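Local coordinates for protein lactate dehydrogenase, adjacent gene encodes predicted malate dehydrogenase (PDB 4ND2) that probably interconverts (S)-lactate and pyruvate with NAD as cofactor, as an L-lactate dehydrogenase of the LDH/MDH superfamily, at residues A[67-73]-A[107-112]; A[101-105]-A[130-135]; A[167-171]-A[187-191]; A[267-272]-A[303-307]. Residue numbers count along the deposited sequence, not the author numbering.

Interaction 1 of 4, residues A[67-73]-A[107-112]; sequences YADISGS and GVKKYC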
loop_
_atom_site.group_PDB
_atom_site.type_symbol
_atom_site.label_atom_id
_atom_site.label_comp_id
_atom_site.label_asym_id
_atom_site.label_seq_id
_atom_site.Cartn_x
_atom_site.Cartn_y
_atom_site.Cartn_z
ATOM N N TYR A 67 -3.748 -8.117 -31.906
ATOM C CA TYR A 67 -4.898 -7.425 -31.308
ATOM C C TYR A 67 -5.928 -8.371 -30.691
ATOM O O TYR A 67 -6.696 -7.963 -29.823
ATOM C CB TYR A 67 -5.579 -6.494 -32.321
ATOM C CG TYR A 67 -4.985 -5.103 -32.359
ATOM C CD1 TYR A 67 -4.354 -4.619 -33.501
ATOM C CD2 TYR A 67 -5.048 -4.272 -31.241
ATOM C CE1 TYR A 67 -3.809 -3.344 -33.531
ATOM C CE2 TYR A 67 -4.505 -2.999 -31.260
ATOM C CZ TYR A 67 -3.888 -2.539 -32.405
ATOM O OH TYR A 67 -3.349 -1.273 -32.419
ATOM N N ALA A 68 -5.945 -9.628 -31.127
ATOM C CA ALA A 68 -6.812 -10.632 -30.509
ATOM C C ALA A 68 -6.546 -10.768 -29.006
ATOM O O ALA A 68 -7.458 -11.078 -28.238
ATOM C CB ALA A 68 -6.648 -11.978 -31.203
ATOM N N ASP A 69 -5.305 -10.522 -28.591
ATOM C CA ASP A 69 -4.918 -10.621 -27.181
ATOM C C ASP A 69 -5.433 -9.478 -26.291
ATOM O O ASP A 69 -5.335 -9.574 -25.069
ATOM C CB ASP A 69 -3.391 -10.735 -27.044
ATOM C CG ASP A 69 -2.856 -12.079 -27.514
ATOM O OD1 ASP A 69 -3.606 -13.076 -27.462
ATOM O OD2 ASP A 69 -1.675 -12.142 -27.924
ATOM N N ILE A 70 -5.971 -8.406 -26.876
ATOM C CA ILE A 70 -6.587 -7.341 -26.067
ATOM C C ILE A 70 -8.094 -7.554 -25.891
ATOM O O ILE A 70 -8.781 -6.708 -25.320
ATOM C CB ILE A 70 -6.288 -5.916 -26.607
ATOM C CG1 ILE A 70 -7.153 -5.557 -27.820
ATOM C CG2 ILE A 70 -4.809 -5.777 -26.942
ATOM C CD1 ILE A 70 -7.180 -4.073 -28.122
ATOM N N SER A 71 -8.599 -8.688 -26.377
ATOM C CA SER A 71 -10.001 -9.059 -26.201
ATOM C C SER A 71 -10.407 -9.031 -24.730
ATOM O O SER A 71 -9.668 -9.506 -23.869
ATOM C CB SER A 71 -10.249 -10.459 -26.769
ATOM O OG SER A 71 -11.610 -10.818 -26.641
ATOM N N GLY A 72 -11.579 -8.465 -24.450
ATOM C CA GLY A 72 -12.103 -8.393 -23.085
ATOM C C GLY A 72 -11.396 -7.403 -22.168
ATOM O O GLY A 72 -11.573 -7.459 -20.949
ATOM N N SER A 73 -10.604 -6.496 -22.741
ATOM C CA SER A 73 -9.906 -5.482 -21.953
ATOM C C SER A 73 -10.908 -4.490 -21.369
ATOM O O SER A 73 -11.786 -3.994 -22.076
ATOM C CB SER A 73 -8.874 -4.736 -22.807
ATOM O OG SER A 73 -7.779 -5.575 -23.143
ATOM N N GLY A 107 -8.549 -2.169 -34.168
ATOM C CA GLY A 107 -8.289 -3.226 -33.192
ATOM C C GLY A 107 -9.256 -3.193 -32.020
ATOM O O GLY A 107 -9.838 -4.217 -31.656
ATOM N N VAL A 108 -9.432 -2.009 -31.438
ATOM C CA VAL A 108 -10.324 -1.825 -30.290
ATOM C C VAL A 108 -11.778 -2.104 -30.674
ATOM O O VAL A 108 -12.493 -2.795 -29.950
ATOM C CB VAL A 108 -10.202 -0.399 -29.700
ATOM C CG1 VAL A 108 -11.285 -0.137 -28.659
ATOM C CG2 VAL A 108 -8.820 -0.193 -29.098
ATOM N N LYS A 109 -12.206 -1.566 -31.813
ATOM C CA LYS A 109 -13.571 -1.770 -32.297
ATOM C C LYS A 109 -13.893 -3.254 -32.490
ATOM O O LYS A 109 -15.010 -3.690 -32.216
ATOM C CB LYS A 109 -13.787 -1.006 -33.609
ATOM C CG LYS A 109 -15.231 -0.950 -34.080
ATOM C CD LYS A 109 -15.362 -0.065 -35.310
ATOM C CE LYS A 109 -16.814 0.101 -35.723
ATOM N NZ LYS A 109 -16.956 1.097 -36.821
ATOM N N LYS A 110 -12.908 -4.027 -32.943
ATOM C CA LYS A 110 -13.106 -5.453 -33.193
ATOM C C LYS A 110 -13.073 -6.299 -31.920
ATOM O O LYS A 110 -13.900 -7.194 -31.757
ATOM C CB LYS A 110 -12.058 -5.979 -34.179
ATOM C CG LYS A 110 -12.246 -7.444 -34.547
ATOM C CD LYS A 110 -11.346 -7.857 -35.700
ATOM C CE LYS A 110 -11.601 -9.301 -36.102
ATOM N NZ LYS A 110 -10.679 -9.745 -37.182
ATOM N N TYR A 111 -12.129 -6.019 -31.023
ATOM C CA TYR A 111 -11.834 -6.932 -29.913
ATOM C C TYR A 111 -12.292 -6.483 -28.524
ATOM O O TYR A 111 -12.551 -7.329 -27.666
ATOM C CB TYR A 111 -10.339 -7.259 -29.900
ATOM C CG TYR A 111 -9.918 -8.102 -31.081
ATOM C CD1 TYR A 111 -10.336 -9.428 -31.197
ATOM C CD2 TYR A 111 -9.115 -7.578 -32.091
ATOM C CE1 TYR A 111 -9.961 -10.207 -32.281
ATOM C CE2 TYR A 111 -8.733 -8.349 -33.178
ATOM C CZ TYR A 111 -9.159 -9.664 -33.267
ATOM O OH TYR A 111 -8.783 -10.435 -34.342
ATOM N N CYS A 112 -12.387 -5.176 -28.289
ATOM C CA CYS A 112 -12.881 -4.679 -27.000
ATOM C C CYS A 112 -13.613 -3.340 -27.136
ATOM O O CYS A 112 -13.168 -2.325 -26.600
ATOM C CB CYS A 112 -11.736 -4.585 -25.986
ATOM S SG CYS A 112 -10.300 -3.646 -26.548
HETATM O O HOH W 1 -14.029 -9.801 -28.603
#
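Two CH-pi contacts define how the 3-10 turn 67-70 meets the last turn of the helix that ends at Y111. The CA of G107 sits 4.0 Å from the centroid of the Y67 ring, 15° off its normal, and the CA of A68 sits 3.6 Å from the centroid of the Y111 ring, 11° off the normal, so each segment lays a backbone carbon on the face of the other's tyrosine. G107 has to be small here: an ideal CB would come within 2.6 Å of Y67 CD2.

Apolar side chains complete the contact. Y67 CB is 3.7 Å from Y111 CD2, and I70 CD1 reaches C112 SG at 3.5 Å and V108 CG2 at 4.3 Å.

Polar contacts are indirect. S71 CA points its hydrogen at Y111 O (3.4 Å, 158° at the hydrogen), and a water bridges the same Y111 O (3.0 Å) to S71 OG (3.3 Å). Within the type II turn from I70 to S73, S73 OG donates to I70 O at 2.7 Å.

Y67 also stacks on F34, and its side chain is about 5 Å from the bound cofactor analogue. Beneath the contact lies the parallel Rossmann sheet: Y67 and I70 rest on strand 6-10, V108 and C112 on strand 75-78, so the crossover loop and helix 94-111 pack side by side over neighbouring strands.

Interaction 2 of 4, residues A[101-105]-A[130-135]; sequences LDSVA and HFQKVS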
loop_
_atom_site.group_PDB
_atom_site.type_symbol
_atom_site.label_atom_id
_atom_site.label_comp_id
_atom_site.label_asym_id
_atom_site.label_seq_id
_atom_site.Cartn_x
_atom_site.Cartn_y
_atom_site.Cartn_z
ATOM N N LEU A 101 -3.505 5.881 -34.921
ATOM C CA LEU A 101 -4.770 5.741 -34.195
ATOM C C LEU A 101 -5.907 5.167 -35.043
ATOM O O LEU A 101 -6.808 4.527 -34.500
ATOM C CB LEU A 101 -5.186 7.070 -33.546
ATOM C CG LEU A 101 -4.691 7.281 -32.109
ATOM C CD1 LEU A 101 -3.195 7.039 -31.953
ATOM C CD2 LEU A 101 -5.048 8.681 -31.636
ATOM N N ASP A 102 -5.859 5.374 -36.360
ATOM C CA ASP A 102 -6.800 4.714 -37.275
ATOM C C ASP A 102 -6.705 3.201 -37.119
ATOM O O ASP A 102 -7.722 2.517 -37.009
ATOM C CB ASP A 102 -6.515 5.075 -38.740
ATOM C CG ASP A 102 -6.768 6.534 -39.053
ATOM O OD1 ASP A 102 -6.131 7.048 -39.996
ATOM O OD2 ASP A 102 -7.595 7.172 -38.371
ATOM N N SER A 103 -5.477 2.690 -37.110
ATOM C CA SER A 103 -5.231 1.258 -36.952
ATOM C C SER A 103 -5.626 0.769 -35.556
ATOM O O SER A 103 -6.274 -0.268 -35.420
ATOM C CB SER A 103 -3.758 0.939 -37.231
ATOM O OG SER A 103 -3.507 -0.451 -37.143
ATOM N N VAL A 104 -5.254 1.525 -34.524
ATOM C CA VAL A 104 -5.607 1.162 -33.147
ATOM C C VAL A 104 -7.126 1.102 -32.975
ATOM O O VAL A 104 -7.646 0.205 -32.310
ATOM C CB VAL A 104 -5.005 2.140 -32.109
ATOM C CG1 VAL A 104 -5.454 1.777 -30.698
ATOM C CG2 VAL A 104 -3.484 2.136 -32.180
ATOM N N ALA A 105 -7.828 2.053 -33.583
ATOM C CA ALA A 105 -9.289 2.107 -33.518
ATOM C C ALA A 105 -9.944 0.855 -34.095
ATOM O O ALA A 105 -10.951 0.386 -33.567
ATOM C CB ALA A 105 -9.801 3.342 -34.239
ATOM N N HIS A 130 -9.907 12.504 -32.657
ATOM C CA HIS A 130 -9.712 11.656 -33.826
ATOM C C HIS A 130 -10.064 10.201 -33.527
ATOM O O HIS A 130 -10.785 9.570 -34.298
ATOM C CB HIS A 130 -8.271 11.756 -34.329
ATOM C CG HIS A 130 -8.025 10.993 -35.592
ATOM N ND1 HIS A 130 -8.617 11.331 -36.790
ATOM C CD2 HIS A 130 -7.263 9.903 -35.842
ATOM C CE1 HIS A 130 -8.226 10.484 -37.726
ATOM N NE2 HIS A 130 -7.404 9.607 -37.177
ATOM N N PHE A 131 -9.569 9.673 -32.408
ATOM C CA PHE A 131 -9.848 8.282 -32.041
ATOM C C PHE A 131 -11.337 8.021 -31.826
ATOM O O PHE A 131 -11.853 6.989 -32.256
ATOM C CB PHE A 131 -9.084 7.852 -30.789
ATOM C CG PHE A 131 -9.288 6.406 -30.447
ATOM C CD1 PHE A 131 -8.467 5.429 -30.994
ATOM C CD2 PHE A 131 -10.330 6.014 -29.618
ATOM C CE1 PHE A 131 -8.667 4.092 -30.700
ATOM C CE2 PHE A 131 -10.536 4.678 -29.322
ATOM C CZ PHE A 131 -9.702 3.715 -29.864
ATOM N N GLN A 132 -12.016 8.937 -31.145
ATOM C CA GLN A 132 -13.446 8.784 -30.894
ATOM C C GLN A 132 -14.222 8.753 -32.211
ATOM O O GLN A 132 -15.122 7.932 -32.387
ATOM C CB GLN A 132 -13.967 9.903 -29.985
ATOM C CG GLN A 132 -15.383 9.682 -29.466
ATOM C CD GLN A 132 -16.461 10.035 -30.478
ATOM O OE1 GLN A 132 -16.301 10.957 -31.275
ATOM N NE2 GLN A 132 -17.564 9.299 -30.449
ATOM N N LYS A 133 -13.857 9.643 -33.132
ATOM C CA LYS A 133 -14.526 9.732 -34.428
ATOM C C LYS A 133 -14.368 8.442 -35.237
ATOM O O LYS A 133 -15.357 7.889 -35.717
ATOM C CB LYS A 133 -13.998 10.925 -35.233
ATOM C CG LYS A 133 -14.836 11.258 -36.460
ATOM C CD LYS A 133 -14.267 12.436 -37.233
ATOM C CE LYS A 133 -15.108 12.738 -38.465
ATOM N NZ LYS A 133 -14.524 13.828 -39.297
ATOM N N VAL A 134 -13.133 7.963 -35.374
ATOM C CA VAL A 134 -12.857 6.789 -36.214
ATOM C C VAL A 134 -13.261 5.464 -35.553
ATOM O O VAL A 134 -13.666 4.532 -36.246
ATOM C CB VAL A 134 -11.381 6.730 -36.687
ATOM C CG1 VAL A 134 -11.012 8.005 -37.433
ATOM C CG2 VAL A 134 -10.423 6.488 -35.530
ATOM N N SER A 135 -13.159 5.384 -34.226
ATOM C CA SER A 135 -13.543 4.169 -33.496
ATOM C C SER A 135 -15.061 4.028 -33.366
ATOM O O SER A 135 -15.591 2.917 -33.406
ATOM C CB SER A 135 -12.907 4.143 -32.100
ATOM O OG SER A 135 -13.508 5.096 -31.235
#
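F131 has the largest area buried in the contact, 73 Å². Its CE1 lies 3.5 Å from A105 CA and 4.0 Å from V104 CG1, while its CB meets L101 CD2 at 4.2 Å. A105, next with 64 Å², offers a short side chain: its CB is 3.5 Å from V134 CG2 and 3.9 Å from S135 CB, and here the backbones come nearest, with A105 CA 4.7 Å from S135 CA. L101, burying 53 Å², sets its CB 4.2 Å from H130 CD2. The axes of the two short helical segments approach to 9.0 Å and cross at -46°. L101, V104 and F131 also touch I78, which places both helices on one face of the Rossmann sheet.

Beside the apolar contacts, H130 NE2 donates to D102 OD2 (2.7 Å, 133°), and D102 OD1 forms a salt bridge with R99. The chemistry thus combines an apolar seam against the sheet with one hydrogen bond between an imidazole and a carboxylate, which links the two helices directly.

Interaction 3 of 4, residues A[167-171]-A[187-191]; sequences SDVSA and SVSVG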
loop_
_atom_site.group_PDB
_atom_site.type_symbol
_atom_site.label_atom_id
_atom_site.label_comp_id
_atom_site.label_asym_id
_atom_site.label_seq_id
_atom_site.Cartn_x
_atom_site.Cartn_y
_atom_site.Cartn_z
ATOM N N SER A 167 -0.013 17.108 -2.023
ATOM C CA SER A 167 -1.346 16.516 -1.899
ATOM C C SER A 167 -2.351 17.463 -1.232
ATOM O O SER A 167 -3.554 17.311 -1.416
ATOM C CB SER A 167 -1.278 15.192 -1.126
ATOM O OG SER A 167 -0.530 14.218 -1.847
ATOM N N ASP A 168 -1.854 18.435 -0.468
ATOM C CA ASP A 168 -2.710 19.419 0.201
ATOM C C ASP A 168 -2.885 20.718 -0.595
ATOM O O ASP A 168 -3.487 21.673 -0.100
ATOM C CB ASP A 168 -2.162 19.719 1.598
ATOM C CG ASP A 168 -2.183 18.499 2.500
ATOM O OD1 ASP A 168 -3.206 17.781 2.498
ATOM O OD2 ASP A 168 -1.180 18.255 3.204
ATOM N N VAL A 169 -2.358 20.752 -1.816
ATOM C CA VAL A 169 -2.615 21.846 -2.744
ATOM C C VAL A 169 -3.696 21.409 -3.724
ATOM O O VAL A 169 -3.576 20.359 -4.360
ATOM C CB VAL A 169 -1.353 22.237 -3.540
ATOM C CG1 VAL A 169 -1.674 23.329 -4.556
ATOM C CG2 VAL A 169 -0.248 22.684 -2.595
ATOM N N SER A 170 -4.751 22.213 -3.828
ATOM C CA SER A 170 -5.782 22.027 -4.842
ATOM C C SER A 170 -5.501 23.005 -5.975
ATOM O O SER A 170 -5.405 24.212 -5.743
ATOM C CB SER A 170 -7.171 22.292 -4.254
ATOM O OG SER A 170 -8.186 22.148 -5.238
ATOM N N ALA A 171 -5.345 22.484 -7.190
ATOM C CA ALA A 171 -5.053 23.318 -8.355
ATOM C C ALA A 171 -5.385 22.580 -9.651
ATOM O O ALA A 171 -5.072 21.399 -9.795
ATOM C CB ALA A 171 -3.594 23.743 -8.350
ATOM N N SER A 187 -8.712 29.513 -8.545
ATOM C CA SER A 187 -9.265 28.438 -7.722
ATOM C C SER A 187 -8.190 27.581 -7.042
ATOM O O SER A 187 -8.475 26.478 -6.582
ATOM C CB SER A 187 -10.169 27.550 -8.575
ATOM O OG SER A 187 -9.446 26.989 -9.655
ATOM N N VAL A 188 -6.960 28.086 -6.980
ATOM C CA VAL A 188 -5.899 27.418 -6.236
ATOM C C VAL A 188 -6.132 27.608 -4.737
ATOM O O VAL A 188 -6.508 28.694 -4.294
ATOM C CB VAL A 188 -4.506 27.969 -6.616
ATOM C CG1 VAL A 188 -3.435 27.487 -5.646
ATOM C CG2 VAL A 188 -4.150 27.571 -8.042
ATOM N N SER A 189 -5.918 26.549 -3.962
ATOM C CA SER A 189 -5.905 26.666 -2.507
ATOM C C SER A 189 -4.876 25.726 -1.887
ATOM O O SER A 189 -4.583 24.663 -2.436
ATOM C CB SER A 189 -7.298 26.421 -1.915
ATOM O OG SER A 189 -7.819 25.163 -2.293
ATOM N N VAL A 190 -4.313 26.153 -0.758
ATOM C CA VAL A 190 -3.357 25.358 0.002
ATOM C C VAL A 190 -3.941 25.143 1.394
ATOM O O VAL A 190 -3.966 26.061 2.216
ATOM C CB VAL A 190 -1.986 26.057 0.118
ATOM C CG1 VAL A 190 -0.993 25.164 0.851
ATOM C CG2 VAL A 190 -1.458 26.439 -1.260
ATOM N N GLY A 191 -4.433 23.933 1.643
ATOM C CA GLY A 191 -5.108 23.618 2.899
ATOM C C GLY A 191 -6.347 24.461 3.159
ATOM O O GLY A 191 -6.713 24.686 4.314
HETATM O O HOH W 2 -8.440 23.746 -7.623
HETATM O O HOH W 3 -9.559 24.972 -4.404
#
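S170 lies across from S189 with its CB 3.5 Å from S189 OG, both side chains on one face of the sheet, whereas V169 and V190 share the other, their CG2 atoms 4.2 Å apart. The backbone explains this alternation. S170 and S189 form an antiparallel hydrogen-bonded pair, S170 N to S189 O at 2.8 Å and S189 N to S170 O at 3.0 Å, with CA atoms 5.2 Å apart; V169 and V190 form the non-hydrogen-bonded pair, at 4.5 Å between CA atoms. G191 N to D168 O (3.0 Å) continues the register.

On the valine face, A171 CB meets V188 CG2 at 3.9 Å, and these two residues pack on F154 of helix 147-162, while V190 touches F198. The serine face is wet: one water joins S170 OG to S187 O, both at 2.9 Å, and another links S187 O (2.9 Å) with S189 OG (2.7 Å).

A neighbouring subunit, another copy of the protein, supplies V254 N as donor to D168 OD2, and S170 packs on G192 of that subunit. The amphipathic pairing therefore gives this sheet an apolar side against its own helices and a hydrated polar side near the subunit interface.

Interaction 4 of 4, residues A[267-272]-A[303-307]; sequences VKGIYM and INEVN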
loop_
_atom_site.group_PDB
_atom_site.type_symbol
_atom_site.label_atom_id
_atom_site.label_comp_id
_atom_site.label_asym_id
_atom_site.label_seq_id
_atom_site.Cartn_x
_atom_site.Cartn_y
_atom_site.Cartn_z
ATOM N N VAL A 267 -18.827 25.899 -24.582
ATOM C CA VAL A 267 -18.572 25.085 -25.779
ATOM C C VAL A 267 -19.698 24.079 -25.991
ATOM O O VAL A 267 -20.357 23.670 -25.036
ATOM C CB VAL A 267 -17.214 24.350 -25.707
ATOM C CG1 VAL A 267 -16.075 25.355 -25.643
ATOM C CG2 VAL A 267 -17.147 23.399 -24.517
ATOM N N LYS A 268 -19.905 23.674 -27.243
ATOM C CA LYS A 268 -21.036 22.816 -27.601
ATOM C C LYS A 268 -20.608 21.513 -28.278
ATOM O O LYS A 268 -21.212 21.092 -29.265
ATOM C CB LYS A 268 -22.015 23.586 -28.494
ATOM C CG LYS A 268 -22.614 24.814 -27.825
ATOM C CD LYS A 268 -23.724 25.422 -28.669
ATOM C CE LYS A 268 -24.336 26.638 -27.991
ATOM N NZ LYS A 268 -25.407 27.254 -28.823
ATOM N N GLY A 269 -19.576 20.873 -27.734
ATOM C CA GLY A 269 -19.120 19.571 -28.226
ATOM C C GLY A 269 -17.689 19.610 -28.723
ATOM O O GLY A 269 -17.442 19.627 -29.928
ATOM N N ILE A 270 -16.748 19.627 -27.784
ATOM C CA ILE A 270 -15.323 19.622 -28.104
ATOM C C ILE A 270 -14.543 18.854 -27.036
ATOM O O ILE A 270 -14.858 18.939 -25.846
ATOM C CB ILE A 270 -14.765 21.059 -28.233
ATOM C CG1 ILE A 270 -13.321 21.037 -28.750
ATOM C CG2 ILE A 270 -14.847 21.807 -26.906
ATOM C CD1 ILE A 270 -12.731 22.411 -28.979
ATOM N N TYR A 271 -13.534 18.100 -27.469
ATOM C CA TYR A 271 -12.609 17.447 -26.544
ATOM C C TYR A 271 -11.568 18.450 -26.057
ATOM O O TYR A 271 -10.777 18.964 -26.849
ATOM C CB TYR A 271 -11.914 16.248 -27.202
ATOM C CG TYR A 271 -12.655 14.945 -27.032
ATOM C CD1 TYR A 271 -13.383 14.388 -28.081
ATOM C CD2 TYR A 271 -12.630 14.267 -25.817
ATOM C CE1 TYR A 271 -14.062 13.191 -27.924
ATOM C CE2 TYR A 271 -13.308 13.073 -25.648
ATOM C CZ TYR A 271 -14.020 12.536 -26.704
ATOM O OH TYR A 271 -14.694 11.350 -26.541
ATOM N N MET A 272 -11.579 18.734 -24.756
ATOM C CA MET A 272 -10.569 19.592 -24.142
ATOM C C MET A 272 -10.420 19.286 -22.653
ATOM O O MET A 272 -11.263 18.614 -22.060
ATOM C CB MET A 272 -10.921 21.069 -24.341
ATOM C CG MET A 272 -12.142 21.543 -23.566
ATOM S SD MET A 272 -12.398 23.321 -23.718
ATOM C CE MET A 272 -13.768 23.558 -22.593
ATOM N N ILE A 303 -9.153 27.052 -26.755
ATOM C CA ILE A 303 -10.139 26.423 -27.636
ATOM C C ILE A 303 -9.815 26.702 -29.110
ATOM O O ILE A 303 -9.891 25.796 -29.940
ATOM C CB ILE A 303 -11.576 26.888 -27.294
ATOM C CG1 ILE A 303 -12.009 26.309 -25.941
ATOM C CG2 ILE A 303 -12.568 26.473 -28.376
ATOM C CD1 ILE A 303 -13.119 27.089 -25.267
ATOM N N ASN A 304 -9.454 27.946 -29.424
ATOM C CA ASN A 304 -9.041 28.318 -30.785
ATOM C C ASN A 304 -7.830 27.506 -31.240
ATOM O O ASN A 304 -7.769 27.055 -32.383
ATOM C CB ASN A 304 -8.687 29.809 -30.872
ATOM C CG ASN A 304 -9.878 30.722 -30.627
ATOM O OD1 ASN A 304 -11.033 30.316 -30.747
ATOM N ND2 ASN A 304 -9.591 31.976 -30.289
ATOM N N GLU A 305 -6.873 27.337 -30.330
ATOM C CA GLU A 305 -5.669 26.543 -30.578
ATOM C C GLU A 305 -6.026 25.092 -30.928
ATOM O O GLU A 305 -5.459 24.512 -31.858
ATOM C CB GLU A 305 -4.763 26.579 -29.342
ATOM C CG GLU A 305 -3.287 26.362 -29.613
ATOM C CD GLU A 305 -2.443 26.587 -28.370
ATOM O OE1 GLU A 305 -2.289 25.642 -27.568
ATOM O OE2 GLU A 305 -1.936 27.715 -28.191
ATOM N N VAL A 306 -6.971 24.523 -30.182
ATOM C CA VAL A 306 -7.435 23.150 -30.407
ATOM C C VAL A 306 -8.145 23.018 -31.757
ATOM O O VAL A 306 -7.877 22.081 -32.514
ATOM C CB VAL A 306 -8.378 22.681 -29.271
ATOM C CG1 VAL A 306 -9.043 21.353 -29.615
ATOM C CG2 VAL A 306 -7.612 22.562 -27.961
ATOM N N ASN A 307 -9.049 23.950 -32.049
ATOM C CA ASN A 307 -9.757 23.968 -33.332
ATOM C C ASN A 307 -8.821 24.153 -34.526
ATOM O O ASN A 307 -9.041 23.564 -35.583
ATOM C CB ASN A 307 -10.829 25.064 -33.345
ATOM C CG ASN A 307 -12.025 24.728 -32.471
ATOM O OD1 ASN A 307 -12.389 23.563 -32.315
ATOM N ND2 ASN A 307 -12.654 25.753 -31.909
#
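The unusual feature belongs to the end of the strand, just before I270, the residue that meets the helix: a G1 beta bulge in which G269 and I270 both face C261 on the adjoining strand. G269 takes phi/psi of 119/76, angles at which a CB would jam against the preceding carbonyl oxygen. After the bulge, I270 points toward helix 303-307 and carries much of the interface, its CD1 lying 3.9 Å from V306 CG1, 4.1 Å from I303 CG2 and 3.5 Å from N307 OD1. I303 is the matching residue of the helix, with CD1 at 3.4 Å from V267 CG1 and CG1 at 3.7 Å from M272 SD. All of these are van der Waals contacts. Y271 turns its ring the other way, where its OH bonds to V142 O and H139 O.

The strand and helix axes approach to 9.7 Å at 113°. This is alpha/beta layer packing in the C-terminal domain of the LDH/MDH fold, with helix 293-314 laid against the antiparallel sheet of strands 253-261, 270-279 and 284-286.

In the fold
From the N terminus, the segments of interactions 1 and 2 alternate: 67-73 pairs to 107-112, while 101-105, on the same helix 94-111, pairs on to 130-135. The two loops cross, and they touch where Y67 OH lies 3.4 Å from V104 CA, joining crossover loop and helices over the Rossmann sheet. Interaction 3 closes a loop of 15 residues in the C-terminal domain that contains strand 182-183, which pairs on the other edge of strand 169-174; its centre lies about 40 Å from that of interaction 1. Interaction 4 closes last, fastening helix 293-314 to strand 270-279. It also meets interaction 2, with Q132 CG 3.4 Å from Y271 OH, so the two domains touch there.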